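Local atomic coordinates of synaptonemal complex protein 2 (Mus musculus, PDB entry 5IWZ), a protein that is a major component of the axial and lateral elements of synaptonemal complexes, required for meiotic chromosome synapsis and for inserting SYCP3 into these complexes. Residues A[127-132]-A[169-174]; A[64-69]-A[111-116]; A[74-79]-A[133-138]; A[153-158]-A[180-185]; A[174-179]-A[216-221]. All coordinates share one frame; numbering follows the deposited sequence.

Contact 1: residues A[127-132]-A[169-174]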
# COMPACT_ATOMS: atom_id res chain seq x y z
N ASN A 127 1.98 8.82 -4.81
CA ASN A 127 1.48 9.79 -3.85
C ASN A 127 0.03 10.16 -4.14
O ASN A 127 -0.77 10.36 -3.22
CB ASN A 127 2.35 11.04 -3.87
CG ASN A 127 3.81 10.76 -3.52
OD1 ASN A 127 4.12 9.82 -2.78
ND2 ASN A 127 4.72 11.58 -4.05
N MET A 128 -0.34 10.25 -5.42
CA MET A 128 -1.69 10.66 -5.78
C MET A 128 -2.71 9.65 -5.28
O MET A 128 -3.73 10.02 -4.69
CB MET A 128 -1.82 10.84 -7.30
CG MET A 128 -3.23 11.29 -7.74
SD MET A 128 -3.45 11.24 -9.53
CE MET A 128 -3.99 9.56 -9.83
N ILE A 129 -2.43 8.36 -5.48
CA ILE A 129 -3.34 7.31 -5.04
C ILE A 129 -3.38 7.24 -3.52
O ILE A 129 -4.43 6.98 -2.91
CB ILE A 129 -2.91 5.97 -5.66
CG1 ILE A 129 -3.24 5.95 -7.16
CG2 ILE A 129 -3.53 4.79 -4.93
CD1 ILE A 129 -4.70 6.27 -7.44
N GLU A 130 -2.23 7.42 -2.88
CA GLU A 130 -2.21 7.48 -1.42
C GLU A 130 -3.05 8.65 -0.92
O GLU A 130 -3.84 8.51 0.03
CB GLU A 130 -0.76 7.60 -0.95
CG GLU A 130 -0.55 7.48 0.52
CD GLU A 130 0.88 7.82 0.89
OE1 GLU A 130 1.77 7.77 -0.00
OE2 GLU A 130 1.11 8.16 2.08
N ASP A 131 -2.93 9.82 -1.57
CA ASP A 131 -3.77 10.96 -1.21
C ASP A 131 -5.25 10.66 -1.42
O ASP A 131 -6.10 11.11 -0.64
CB ASP A 131 -3.37 12.19 -2.04
CG ASP A 131 -1.97 12.68 -1.70
OD1 ASP A 131 -1.53 12.48 -0.54
OD2 ASP A 131 -1.31 13.24 -2.61
N LEU A 132 -5.58 9.94 -2.49
CA LEU A 132 -6.98 9.58 -2.73
C LEU A 132 -7.51 8.68 -1.61
O LEU A 132 -8.60 8.93 -1.06
CB LEU A 132 -7.10 8.90 -4.09
CG LEU A 132 -8.51 8.52 -4.56
CD1 LEU A 132 -9.26 9.74 -5.04
CD2 LEU A 132 -8.44 7.51 -5.66
N PHE A 169 3.58 -2.66 -7.83
CA PHE A 169 3.35 -3.30 -6.54
C PHE A 169 3.14 -2.28 -5.43
O PHE A 169 2.40 -2.55 -4.48
CB PHE A 169 4.51 -4.24 -6.17
CG PHE A 169 5.78 -3.53 -5.77
CD1 PHE A 169 6.68 -3.10 -6.74
CD2 PHE A 169 6.10 -3.33 -4.43
CE1 PHE A 169 7.88 -2.46 -6.39
CE2 PHE A 169 7.29 -2.70 -4.05
CZ PHE A 169 8.19 -2.26 -5.04
N CYS A 170 3.78 -1.10 -5.51
CA CYS A 170 3.62 -0.10 -4.45
C CYS A 170 2.19 0.44 -4.40
O CYS A 170 1.70 0.80 -3.32
CB CYS A 170 4.59 1.07 -4.64
SG CYS A 170 6.36 0.64 -4.56
N ILE A 171 1.53 0.54 -5.55
CA ILE A 171 0.14 0.98 -5.55
C ILE A 171 -0.75 -0.11 -4.95
O ILE A 171 -1.63 0.16 -4.13
CB ILE A 171 -0.29 1.35 -6.98
CG1 ILE A 171 0.50 2.58 -7.44
CG2 ILE A 171 -1.81 1.57 -7.05
CD1 ILE A 171 0.27 2.89 -8.89
N GLN A 172 -0.51 -1.35 -5.35
CA GLN A 172 -1.29 -2.44 -4.76
C GLN A 172 -1.06 -2.51 -3.25
O GLN A 172 -2.02 -2.70 -2.50
CB GLN A 172 -0.94 -3.76 -5.44
CG GLN A 172 -1.25 -3.75 -6.92
CD GLN A 172 -0.70 -4.96 -7.64
OE1 GLN A 172 0.36 -5.45 -7.28
NE2 GLN A 172 -1.42 -5.43 -8.66
N GLN A 173 0.19 -2.33 -2.80
CA GLN A 173 0.46 -2.40 -1.36
C GLN A 173 -0.29 -1.32 -0.60
O GLN A 173 -0.83 -1.56 0.49
CB GLN A 173 1.97 -2.30 -1.09
CG GLN A 173 2.77 -3.54 -1.49
CD GLN A 173 4.30 -3.35 -1.39
OE1 GLN A 173 4.80 -2.24 -1.17
NE2 GLN A 173 5.03 -4.46 -1.57
N GLU A 174 -0.32 -0.10 -1.16
CA GLU A 174 -1.04 1.00 -0.53
C GLU A 174 -2.54 0.72 -0.48
O GLU A 174 -3.19 0.94 0.56
CB GLU A 174 -0.74 2.29 -1.31
CG GLU A 174 -1.66 3.46 -1.00
CD GLU A 174 -1.54 3.91 0.45
OE1 GLU A 174 -0.53 3.56 1.11
OE2 GLU A 174 -2.47 4.59 0.93
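Two helices of the armadillo-repeat-like domain, 123-141 and 169-185, meet here through I129 and E130 on the first and I171 and E174 on the second. The greasy part is a single methyl contact: CG2 of I129 lies 4.2 Å from CG2 of I171, both residues being buried. Beside it, the side chain of E174 spans the gap. Its CG stands anti to the backbone N (chi1 166°) and the chain then bends at chi2 (63°), which lays the carboxylate against the aliphatic part of E130. OE2 of E174 comes 3.5 Å from CG of E130, and CD of E174 is 3.7 Å from that same carbon. The two glutamates cross at about a right angle with their carboxylate planes 38° apart. E130 runs out extended, and OE1 of E130 stays 4.9 Å from OE1 of E174. The acid of E174 is matched within its own helix, where K178 forms a salt bridge to OE2. No hydrogen bond links the two segments, so the contact rests on van der Waals packing, and K178 is likely to keep the buried carboxylate of E174 ionised although a second acid lies nearby.

Contact 2: residues A[64-69]-A[111-116]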
# COMPACT_ATOMS: atom_id res chain seq x y z
N LYS A 64 -3.45 14.34 -17.11
CA LYS A 64 -2.34 13.64 -16.48
C LYS A 64 -1.49 14.57 -15.61
O LYS A 64 -0.29 14.35 -15.45
CB LYS A 64 -1.45 12.93 -17.52
CG LYS A 64 -1.85 11.48 -17.80
CD LYS A 64 -2.79 11.39 -18.99
CE LYS A 64 -3.29 9.96 -19.20
NZ LYS A 64 -2.20 8.95 -19.29
N ASP A 65 -2.11 15.61 -15.04
CA ASP A 65 -1.41 16.48 -14.09
C ASP A 65 -1.45 15.81 -12.71
O ASP A 65 -2.25 16.16 -11.83
CB ASP A 65 -2.03 17.88 -14.06
CG ASP A 65 -1.82 18.65 -15.37
OD1 ASP A 65 -0.89 18.32 -16.13
OD2 ASP A 65 -2.60 19.60 -15.64
N ILE A 66 -0.55 14.84 -12.52
CA ILE A 66 -0.62 13.95 -11.35
C ILE A 66 -0.51 14.74 -10.05
O ILE A 66 -1.36 14.60 -9.16
CB ILE A 66 0.48 12.89 -11.44
CG1 ILE A 66 0.36 12.15 -12.77
CG2 ILE A 66 0.33 11.91 -10.29
CD1 ILE A 66 -1.05 11.68 -13.02
N GLN A 67 0.57 15.53 -9.91
CA GLN A 67 0.83 16.24 -8.67
C GLN A 67 -0.22 17.31 -8.40
O GLN A 67 -0.51 17.61 -7.23
CB GLN A 67 2.26 16.84 -8.66
CG GLN A 67 2.50 18.13 -9.44
CD GLN A 67 3.90 18.76 -9.16
OE1 GLN A 67 4.70 18.99 -10.09
NE2 GLN A 67 4.18 19.03 -7.88
N THR A 68 -0.86 17.86 -9.43
CA THR A 68 -1.91 18.81 -9.11
C THR A 68 -3.18 18.12 -8.60
O THR A 68 -3.85 18.66 -7.72
CB THR A 68 -2.20 19.73 -10.30
OG1 THR A 68 -3.07 19.09 -11.23
CG2 THR A 68 -0.89 20.12 -10.97
N VAL A 69 -3.50 16.91 -9.09
CA VAL A 69 -4.61 16.16 -8.48
C VAL A 69 -4.34 15.93 -6.99
O VAL A 69 -5.23 16.13 -6.15
CB VAL A 69 -4.85 14.82 -9.22
CG1 VAL A 69 -5.86 13.94 -8.48
CG2 VAL A 69 -5.37 15.09 -10.65
N LYS A 111 -7.40 5.06 -13.69
CA LYS A 111 -6.93 3.72 -14.01
C LYS A 111 -5.97 3.73 -15.19
O LYS A 111 -4.96 3.01 -15.18
CB LYS A 111 -8.12 2.79 -14.27
CG LYS A 111 -8.89 2.46 -12.97
CD LYS A 111 -10.16 1.63 -13.21
CE LYS A 111 -10.51 0.80 -11.98
NZ LYS A 111 -11.92 0.32 -11.99
N GLU A 112 -6.23 4.58 -16.19
CA GLU A 112 -5.29 4.72 -17.30
C GLU A 112 -3.92 5.19 -16.81
O GLU A 112 -2.89 4.70 -17.27
CB GLU A 112 -5.86 5.70 -18.33
CG GLU A 112 -5.01 5.88 -19.57
CD GLU A 112 -5.66 6.76 -20.63
OE1 GLU A 112 -6.85 6.52 -20.95
OE2 GLU A 112 -4.99 7.68 -21.15
N ILE A 113 -3.90 6.12 -15.85
CA ILE A 113 -2.65 6.58 -15.26
C ILE A 113 -1.99 5.46 -14.47
O ILE A 113 -0.77 5.24 -14.57
CB ILE A 113 -2.92 7.80 -14.37
CG1 ILE A 113 -3.22 9.05 -15.22
CG2 ILE A 113 -1.77 8.03 -13.41
CD1 ILE A 113 -3.92 10.16 -14.46
N ILE A 114 -2.77 4.77 -13.63
CA ILE A 114 -2.26 3.67 -12.82
C ILE A 114 -1.59 2.62 -13.70
O ILE A 114 -0.55 2.05 -13.34
CB ILE A 114 -3.40 3.07 -11.99
CG1 ILE A 114 -3.75 3.98 -10.82
CG2 ILE A 114 -3.06 1.66 -11.50
CD1 ILE A 114 -5.19 3.88 -10.38
N LEU A 115 -2.16 2.36 -14.88
CA LEU A 115 -1.58 1.33 -15.73
C LEU A 115 -0.28 1.80 -16.38
O LEU A 115 0.79 1.27 -16.08
CB LEU A 115 -2.58 0.89 -16.79
CG LEU A 115 -3.73 0.08 -16.17
CD1 LEU A 115 -4.84 -0.12 -17.17
CD2 LEU A 115 -3.24 -1.25 -15.62
N ASN A 116 -0.35 2.81 -17.25
CA ASN A 116 0.78 3.22 -18.08
C ASN A 116 1.95 3.78 -17.28
O ASN A 116 2.86 4.40 -17.85
CB ASN A 116 0.31 4.25 -19.11
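I66 and I113 point at each other tip to tip and make the tight part of this contact. CD1 of I66 sits 3.6 Å from CD1 of I113 and 3.7 Å from its CG2, so one methyl of I66 rests against both branches of the other isoleucine. I113 has CG1 anti to its carbonyl carbon (chi1 -73°), an orientation that carries CG1 and CD1 over to the opposing segment. K64 adds its stem on the same residue, CG lying 3.8 Å from CG1 of I113 as the two side chains slide past each other in opposite directions. A valine in place of I113 would probably leave CD1 of I66 and the stem of K64 with a gap where the CD1 methyl had been.

The outer side is looser. K64, bent at chi2 and chi4, crosses the extended E112 at about a right angle. Its CE is 3.4 Å from OE2 of E112, nearer than NZ, which makes the salt bridge at 3.6 Å; both residues are exposed. K64 follows helix 49-63, its positive phi closing a Schellman motif, and the chain turns at once into helix 66-79. Helix 123-141 flanks the isoleucine pair, with A124 and M128 against I66 and V125 against I113, while L61 of helix 49-63 also touches I113.

Contact 3: residues A[74-79]-A[133-138]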
# COMPACT_ATOMS: atom_id res chain seq x y z
N ILE A 74 -5.55 16.71 -1.18
CA ILE A 74 -5.03 17.06 0.14
C ILE A 74 -5.79 18.25 0.72
O ILE A 74 -6.08 18.29 1.92
CB ILE A 74 -3.52 17.31 0.05
CG1 ILE A 74 -2.77 15.98 -0.11
CG2 ILE A 74 -3.00 18.09 1.25
CD1 ILE A 74 -1.31 16.13 -0.58
N SER A 75 -6.14 19.23 -0.13
CA SER A 75 -6.87 20.40 0.34
C SER A 75 -8.24 20.03 0.89
O SER A 75 -8.68 20.55 1.92
CB SER A 75 -7.03 21.42 -0.80
OG SER A 75 -5.76 21.74 -1.36
N ILE A 76 -8.96 19.13 0.19
CA ILE A 76 -10.28 18.70 0.66
C ILE A 76 -10.16 18.00 2.00
O ILE A 76 -10.88 18.31 2.96
CB ILE A 76 -10.94 17.80 -0.39
CG1 ILE A 76 -11.02 18.51 -1.74
CG2 ILE A 76 -12.32 17.35 0.09
CD1 ILE A 76 -11.17 17.54 -2.91
N GLY A 77 -9.23 17.05 2.10
CA GLY A 77 -9.07 16.31 3.35
C GLY A 77 -8.65 17.18 4.52
O GLY A 77 -9.21 17.08 5.61
N ARG A 78 -7.64 18.04 4.31
CA ARG A 78 -7.16 18.90 5.39
C ARG A 78 -8.26 19.81 5.92
O ARG A 78 -8.33 20.09 7.12
CB ARG A 78 -5.99 19.77 4.92
CG ARG A 78 -4.64 19.09 4.82
CD ARG A 78 -3.48 20.12 4.79
NE ARG A 78 -3.95 21.44 4.38
CZ ARG A 78 -3.75 22.56 5.08
NH1 ARG A 78 -3.09 22.52 6.23
NH2 ARG A 78 -4.21 23.72 4.63
N CYS A 79 -9.11 20.30 5.03
CA CYS A 79 -10.14 21.23 5.43
C CYS A 79 -11.47 20.55 5.73
O CYS A 79 -12.44 21.24 6.04
CB CYS A 79 -10.34 22.29 4.33
SG CYS A 79 -8.83 23.15 3.88
N PHE A 133 -6.75 7.64 -1.25
CA PHE A 133 -7.22 6.74 -0.19
C PHE A 133 -7.26 7.45 1.16
O PHE A 133 -8.18 7.20 1.94
CB PHE A 133 -6.35 5.49 -0.14
CG PHE A 133 -6.66 4.50 -1.22
CD1 PHE A 133 -7.96 4.05 -1.41
CD2 PHE A 133 -5.66 4.03 -2.06
CE1 PHE A 133 -8.26 3.14 -2.42
CE2 PHE A 133 -5.95 3.12 -3.07
CZ PHE A 133 -7.25 2.68 -3.25
N ASP A 134 -6.31 8.37 1.42
CA ASP A 134 -6.35 9.16 2.65
C ASP A 134 -7.66 9.93 2.76
O ASP A 134 -8.28 9.98 3.83
CB ASP A 134 -5.18 10.15 2.70
CG ASP A 134 -3.84 9.48 3.01
OD1 ASP A 134 -3.83 8.36 3.56
OD2 ASP A 134 -2.79 10.08 2.72
N LEU A 135 -8.10 10.55 1.66
CA LEU A 135 -9.39 11.21 1.66
C LEU A 135 -10.52 10.19 1.85
O LEU A 135 -11.48 10.45 2.58
CB LEU A 135 -9.56 12.00 0.37
CG LEU A 135 -10.88 12.74 0.13
CD1 LEU A 135 -11.33 13.55 1.35
CD2 LEU A 135 -10.76 13.64 -1.13
N LEU A 136 -10.41 9.02 1.20
CA LEU A 136 -11.40 7.97 1.43
C LEU A 136 -11.51 7.61 2.91
O LEU A 136 -12.61 7.39 3.42
CB LEU A 136 -11.03 6.72 0.62
CG LEU A 136 -11.91 6.11 -0.46
CD1 LEU A 136 -11.74 4.59 -0.42
CD2 LEU A 136 -13.38 6.50 -0.36
N MET A 137 -10.38 7.54 3.62
CA MET A 137 -10.47 7.16 5.04
C MET A 137 -11.13 8.24 5.88
O MET A 137 -11.81 7.91 6.86
CB MET A 137 -9.08 6.82 5.61
CG MET A 137 -8.45 5.54 5.05
SD MET A 137 -9.51 4.08 5.02
CE MET A 137 -10.06 3.99 6.74
N VAL A 138 -10.93 9.52 5.54
CA VAL A 138 -11.62 10.61 6.24
C VAL A 138 -13.13 10.48 6.09
O VAL A 138 -13.89 10.71 7.05
CB VAL A 138 -11.12 11.98 5.71
CG1 VAL A 138 -12.07 13.10 6.11
CG2 VAL A 138 -9.69 12.27 6.21
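L135 holds its CG anti to the backbone N (chi1 178°), and with chi2 at 47° this sends CD1 across to the helix holding I76 and G77. On the other side, I76 has CG1 beside its backbone N (chi1 -56°), which puts CG2 anti to that N and facing the leucine. The two side chains meet at a slant, CG2 of I76 lying 4.1 Å from CD1 of L135. The same CD1 is also 4.1 Å from CA of G77, so the leucine packs partly on bare backbone. G77 and L135 are the facing pair, their CA atoms 5.4 Å apart, which brings the helices close together here. V138, one turn beyond L135, faces the same way and lies next to S80, which follows C79 in the chain. This is plain apolar packing between helices 66-79 and 123-141, far apart in sequence but lying side by side, as in the alpha solenoid of armadillo-like domains.

Contact 4: residues A[153-158]-A[180-185]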
# COMPACT_ATOMS: atom_id res chain seq x y z
N SER A 153 -18.49 0.31 -2.20
CA SER A 153 -17.95 0.70 -3.49
C SER A 153 -16.50 0.29 -3.69
O SER A 153 -16.12 -0.12 -4.79
CB SER A 153 -18.09 2.21 -3.66
OG SER A 153 -19.45 2.59 -3.53
N PHE A 154 -15.66 0.41 -2.65
CA PHE A 154 -14.21 0.33 -2.84
C PHE A 154 -13.59 -1.02 -2.50
O PHE A 154 -12.54 -1.33 -3.05
CB PHE A 154 -13.50 1.44 -2.07
CG PHE A 154 -13.39 2.72 -2.85
CD1 PHE A 154 -12.37 2.88 -3.78
CD2 PHE A 154 -14.31 3.74 -2.68
CE1 PHE A 154 -12.26 4.05 -4.51
CE2 PHE A 154 -14.21 4.92 -3.42
CZ PHE A 154 -13.18 5.07 -4.33
N ILE A 155 -14.21 -1.86 -1.64
CA ILE A 155 -13.71 -3.23 -1.46
C ILE A 155 -13.58 -3.98 -2.79
O ILE A 155 -12.52 -4.56 -3.04
CB ILE A 155 -14.56 -3.99 -0.42
CG1 ILE A 155 -14.47 -3.34 0.95
CG2 ILE A 155 -14.13 -5.44 -0.35
CD1 ILE A 155 -13.10 -3.28 1.49
N PRO A 156 -14.60 -3.99 -3.67
CA PRO A 156 -14.39 -4.65 -4.98
C PRO A 156 -13.34 -3.98 -5.84
O PRO A 156 -12.60 -4.67 -6.56
CB PRO A 156 -15.78 -4.61 -5.63
CG PRO A 156 -16.58 -3.66 -4.83
CD PRO A 156 -16.02 -3.65 -3.45
N GLN A 157 -13.25 -2.64 -5.82
CA GLN A 157 -12.25 -1.94 -6.62
C GLN A 157 -10.84 -2.31 -6.19
O GLN A 157 -9.96 -2.56 -7.02
CB GLN A 157 -12.43 -0.42 -6.47
CG GLN A 157 -13.73 0.15 -7.03
CD GLN A 157 -13.69 0.31 -8.54
OE1 GLN A 157 -12.63 0.29 -9.15
NE2 GLN A 157 -14.87 0.45 -9.14
N ILE A 158 -10.59 -2.32 -4.88
CA ILE A 158 -9.26 -2.62 -4.37
C ILE A 158 -8.86 -4.06 -4.68
O ILE A 158 -7.73 -4.33 -5.11
CB ILE A 158 -9.18 -2.30 -2.87
CG1 ILE A 158 -9.37 -0.79 -2.68
CG2 ILE A 158 -7.84 -2.80 -2.28
CD1 ILE A 158 -9.40 -0.33 -1.23
N ASN A 180 -7.49 -3.44 4.32
CA ASN A 180 -7.44 -4.18 5.58
C ASN A 180 -7.75 -3.28 6.77
O ASN A 180 -8.36 -3.74 7.74
CB ASN A 180 -6.07 -4.88 5.72
CG ASN A 180 -6.03 -6.18 4.92
OD1 ASN A 180 -7.02 -6.88 4.87
ND2 ASN A 180 -4.91 -6.47 4.26
N LEU A 181 -7.38 -2.01 6.70
CA LEU A 181 -7.79 -1.05 7.71
C LEU A 181 -9.31 -0.87 7.72
O LEU A 181 -9.92 -0.82 8.79
CB LEU A 181 -7.07 0.28 7.46
CG LEU A 181 -7.37 1.48 8.34
CD1 LEU A 181 -6.69 1.30 9.69
CD2 LEU A 181 -6.86 2.74 7.66
N MET A 182 -9.93 -0.79 6.54
CA MET A 182 -11.38 -0.62 6.49
C MET A 182 -12.09 -1.86 7.03
O MET A 182 -13.09 -1.74 7.76
CB MET A 182 -11.82 -0.35 5.05
CG MET A 182 -11.24 0.94 4.49
SD MET A 182 -11.93 1.49 2.92
CE MET A 182 -11.85 0.04 1.88
N LEU A 183 -11.60 -3.04 6.68
CA LEU A 183 -12.20 -4.25 7.22
C LEU A 183 -11.99 -4.34 8.73
O LEU A 183 -12.83 -4.91 9.43
CB LEU A 183 -11.63 -5.46 6.50
CG LEU A 183 -11.82 -5.51 4.99
CD1 LEU A 183 -10.97 -6.62 4.39
CD2 LEU A 183 -13.29 -5.72 4.65
N ASP A 184 -10.90 -3.74 9.24
CA ASP A 184 -10.56 -3.88 10.65
C ASP A 184 -11.64 -3.31 11.56
O ASP A 184 -11.97 -3.91 12.59
CB ASP A 184 -9.22 -3.20 10.95
CG ASP A 184 -8.74 -3.46 12.38
OD1 ASP A 184 -8.90 -4.61 12.83
OD2 ASP A 184 -8.20 -2.54 13.04
N ARG A 185 -12.18 -2.13 11.23
CA ARG A 185 -13.20 -1.54 12.09
C ARG A 185 -14.49 -2.36 12.05
O ARG A 185 -15.09 -2.65 13.09
CB ARG A 185 -13.45 -0.09 11.68
CG ARG A 185 -14.68 0.53 12.34
CD ARG A 185 -15.89 0.43 11.43
NE ARG A 185 -17.13 0.87 12.07
CZ ARG A 185 -18.17 0.09 12.32
NH1 ARG A 185 -18.14 -1.19 11.97
NH2 ARG A 185 -19.26 0.58 12.90
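I155 and I158 of 153-158 both reach M182 of 180-185. Ahead of them in the chain, F154 starts toward the other helix, but its ring leads away to L136 and V104. In I155, CG1 lies anti to the carbonyl carbon (chi1 -63°) and chi2 of -60° swings CD1 across the gap. That methyl touches two residues: it is 3.6 Å from CE of M182 and 4.0 Å from CD2 of L183. I155 and M182 slide past each other in opposite directions. P156 follows, and since its N has no hydrogen to give, the helix is kinked here. One turn after F154, I158 meets M182 tip to tip, its CD1 4.0 Å from CE of M182. The methionine, bent at chi3, therefore places its terminal methyl against both isoleucines. The axes of 153-158 and 180-185 stay 11.2 Å apart at closest approach, so nearly all of the reach is made by side-chain ends; their signed crossing angle is -140°. M137 of helix 123-141 also packs on M182, while M179 touches both isoleucines. Every direct touch is methyl on methyl, without a hydrogen bond or charge, and the contact is held by dispersion and the burial of apolar surface.

Contact 5: residues A[174-179]-A[216-221]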
# COMPACT_ATOMS: atom_id res chain seq x y z
N GLU A 174 -0.32 -0.10 -1.16
CA GLU A 174 -1.04 1.00 -0.53
C GLU A 174 -2.54 0.72 -0.48
O GLU A 174 -3.19 0.94 0.56
CB GLU A 174 -0.74 2.29 -1.31
CG GLU A 174 -1.66 3.46 -1.00
CD GLU A 174 -1.54 3.91 0.45
OE1 GLU A 174 -0.53 3.56 1.11
OE2 GLU A 174 -2.47 4.59 0.93
N ALA A 175 -3.11 0.23 -1.58
CA ALA A 175 -4.55 -0.02 -1.61
C ALA A 175 -4.93 -1.19 -0.70
O ALA A 175 -5.92 -1.11 0.04
CB ALA A 175 -5.00 -0.32 -3.04
N LEU A 176 -4.16 -2.27 -0.76
CA LEU A 176 -4.45 -3.44 0.05
C LEU A 176 -4.42 -3.11 1.54
O LEU A 176 -5.24 -3.60 2.32
CB LEU A 176 -3.46 -4.56 -0.30
CG LEU A 176 -3.56 -5.89 0.42
CD1 LEU A 176 -4.98 -6.38 0.30
CD2 LEU A 176 -2.58 -6.91 -0.20
N LYS A 177 -3.49 -2.25 1.96
CA LYS A 177 -3.40 -1.93 3.38
C LYS A 177 -4.55 -1.04 3.82
O LYS A 177 -5.06 -1.19 4.94
CB LYS A 177 -2.04 -1.30 3.66
CG LYS A 177 -2.01 -0.23 4.70
CD LYS A 177 -0.58 0.28 4.90
CE LYS A 177 0.03 0.73 3.57
NZ LYS A 177 1.52 0.65 3.54
N LYS A 178 -4.97 -0.10 2.97
CA LYS A 178 -6.17 0.67 3.27
C LYS A 178 -7.39 -0.23 3.35
O LYS A 178 -8.28 0.00 4.18
CB LYS A 178 -6.36 1.77 2.22
CG LYS A 178 -5.34 2.89 2.28
CD LYS A 178 -5.62 3.81 3.46
CE LYS A 178 -4.80 5.09 3.39
NZ LYS A 178 -3.34 4.84 3.54
N MET A 179 -7.46 -1.26 2.50
CA MET A 179 -8.61 -2.16 2.56
C MET A 179 -8.65 -2.94 3.87
O MET A 179 -9.72 -3.09 4.48
CB MET A 179 -8.62 -3.12 1.38
CG MET A 179 -9.70 -4.20 1.53
SD MET A 179 -10.01 -5.20 0.07
CE MET A 179 -8.60 -6.30 0.09
N TYR A 216 6.22 -10.62 -0.71
CA TYR A 216 5.76 -11.19 0.56
C TYR A 216 4.72 -10.29 1.24
O TYR A 216 3.73 -10.78 1.80
CB TYR A 216 6.94 -11.45 1.49
CG TYR A 216 6.50 -12.15 2.74
CD1 TYR A 216 6.19 -11.43 3.87
CD2 TYR A 216 6.28 -13.52 2.74
CE1 TYR A 216 5.75 -12.08 5.00
CE2 TYR A 216 5.81 -14.15 3.85
CZ TYR A 216 5.54 -13.42 4.97
OH TYR A 216 5.09 -14.02 6.09
N GLU A 217 4.94 -8.97 1.20
CA GLU A 217 3.99 -8.06 1.85
C GLU A 217 2.59 -8.16 1.22
O GLU A 217 1.58 -8.15 1.92
CB GLU A 217 4.49 -6.61 1.77
CG GLU A 217 3.43 -5.58 2.24
CD GLU A 217 3.96 -4.14 2.31
OE1 GLU A 217 5.18 -3.93 2.41
OE2 GLU A 217 3.13 -3.20 2.29
N LEU A 218 2.53 -8.26 -0.10
CA LEU A 218 1.24 -8.43 -0.75
C LEU A 218 0.64 -9.80 -0.43
O LEU A 218 -0.57 -9.92 -0.26
CB LEU A 218 1.38 -8.22 -2.25
CG LEU A 218 1.55 -6.77 -2.71
CD1 LEU A 218 1.87 -6.77 -4.18
CD2 LEU A 218 0.27 -5.91 -2.44
N GLN A 219 1.48 -10.84 -0.32
CA GLN A 219 0.97 -12.16 0.05
C GLN A 219 0.27 -12.11 1.40
O GLN A 219 -0.83 -12.66 1.56
CB GLN A 219 2.10 -13.20 0.08
CG GLN A 219 2.58 -13.72 -1.28
CD GLN A 219 3.61 -14.86 -1.15
OE1 GLN A 219 4.56 -14.76 -0.38
NE2 GLN A 219 3.39 -15.95 -1.89
N VAL A 220 0.89 -11.46 2.38
CA VAL A 220 0.29 -11.39 3.71
C VAL A 220 -1.00 -10.58 3.68
O VAL A 220 -2.01 -10.98 4.25
CB VAL A 220 1.28 -10.78 4.73
CG1 VAL A 220 0.62 -10.73 6.13
CG2 VAL A 220 2.58 -11.55 4.76
N GLY A 221 -0.98 -9.42 3.01
CA GLY A 221 -2.17 -8.58 2.98
C GLY A 221 -3.35 -9.26 2.32
O GLY A 221 -4.50 -9.07 2.74
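L176 drives its isobutyl end straight at the backbone of G221, and the rest of the contact is arranged around that thrust. With CG anti to the backbone N (chi1 180°), its two methyls lie side by side against the carbonyl group of G221: CD2 is 3.5 Å from C of G221, and CD1 lies 3.7 Å from O of G221. CD2 also reaches back one turn, 3.6 Å from O of L218 and 3.8 Å from CD2 of L218. A CB on G221 would probably collide with CD2 of L176, so the bare backbone is what admits the leucine. Replacing L176 by an alanine would probably strip G221 and L218 of their main partner across the contact and open a gap between the helices. On the exposed side, K177 and E217 lean toward each other without closing a salt bridge, NZ of K177 standing 4.4 Å from OE2 of E217. The axes of 174-179 and 216-221 come within 10.0 Å, 28° from parallel. O of G221 also accepts a hydrogen bond from ND2 of N180, one turn on from L176. The contact is thus an apolar side chain seated on a helix backbone, with a long-range charge attraction at its rim that is likely to add little.

All five contacts lie in the helical part of the chain, and contacts 1 to 4 fall wholly within the armadillo-repeat-like range. Contacts 1 and 3 share helix 123-141, contacts 2 and 3 share helix 66-79, and contacts 1, 4 and 5 share helix 169-185, where E174 belongs to both 1 and 5; contact 4 brings in helix 144-163. Centres lie from 11 Å (contacts 1 and 2, 1 and 5, 4 and 5) to 22 Å (2 and 4) apart. Along the chain, contact 2 closes before contacts 1, 4 and 5 open, whereas 1 crosses both 3 and 4. Helices 66-79, 123-141, 169-185 and 216-229 are thereby joined in succession, consistent with a continuous alpha solenoid.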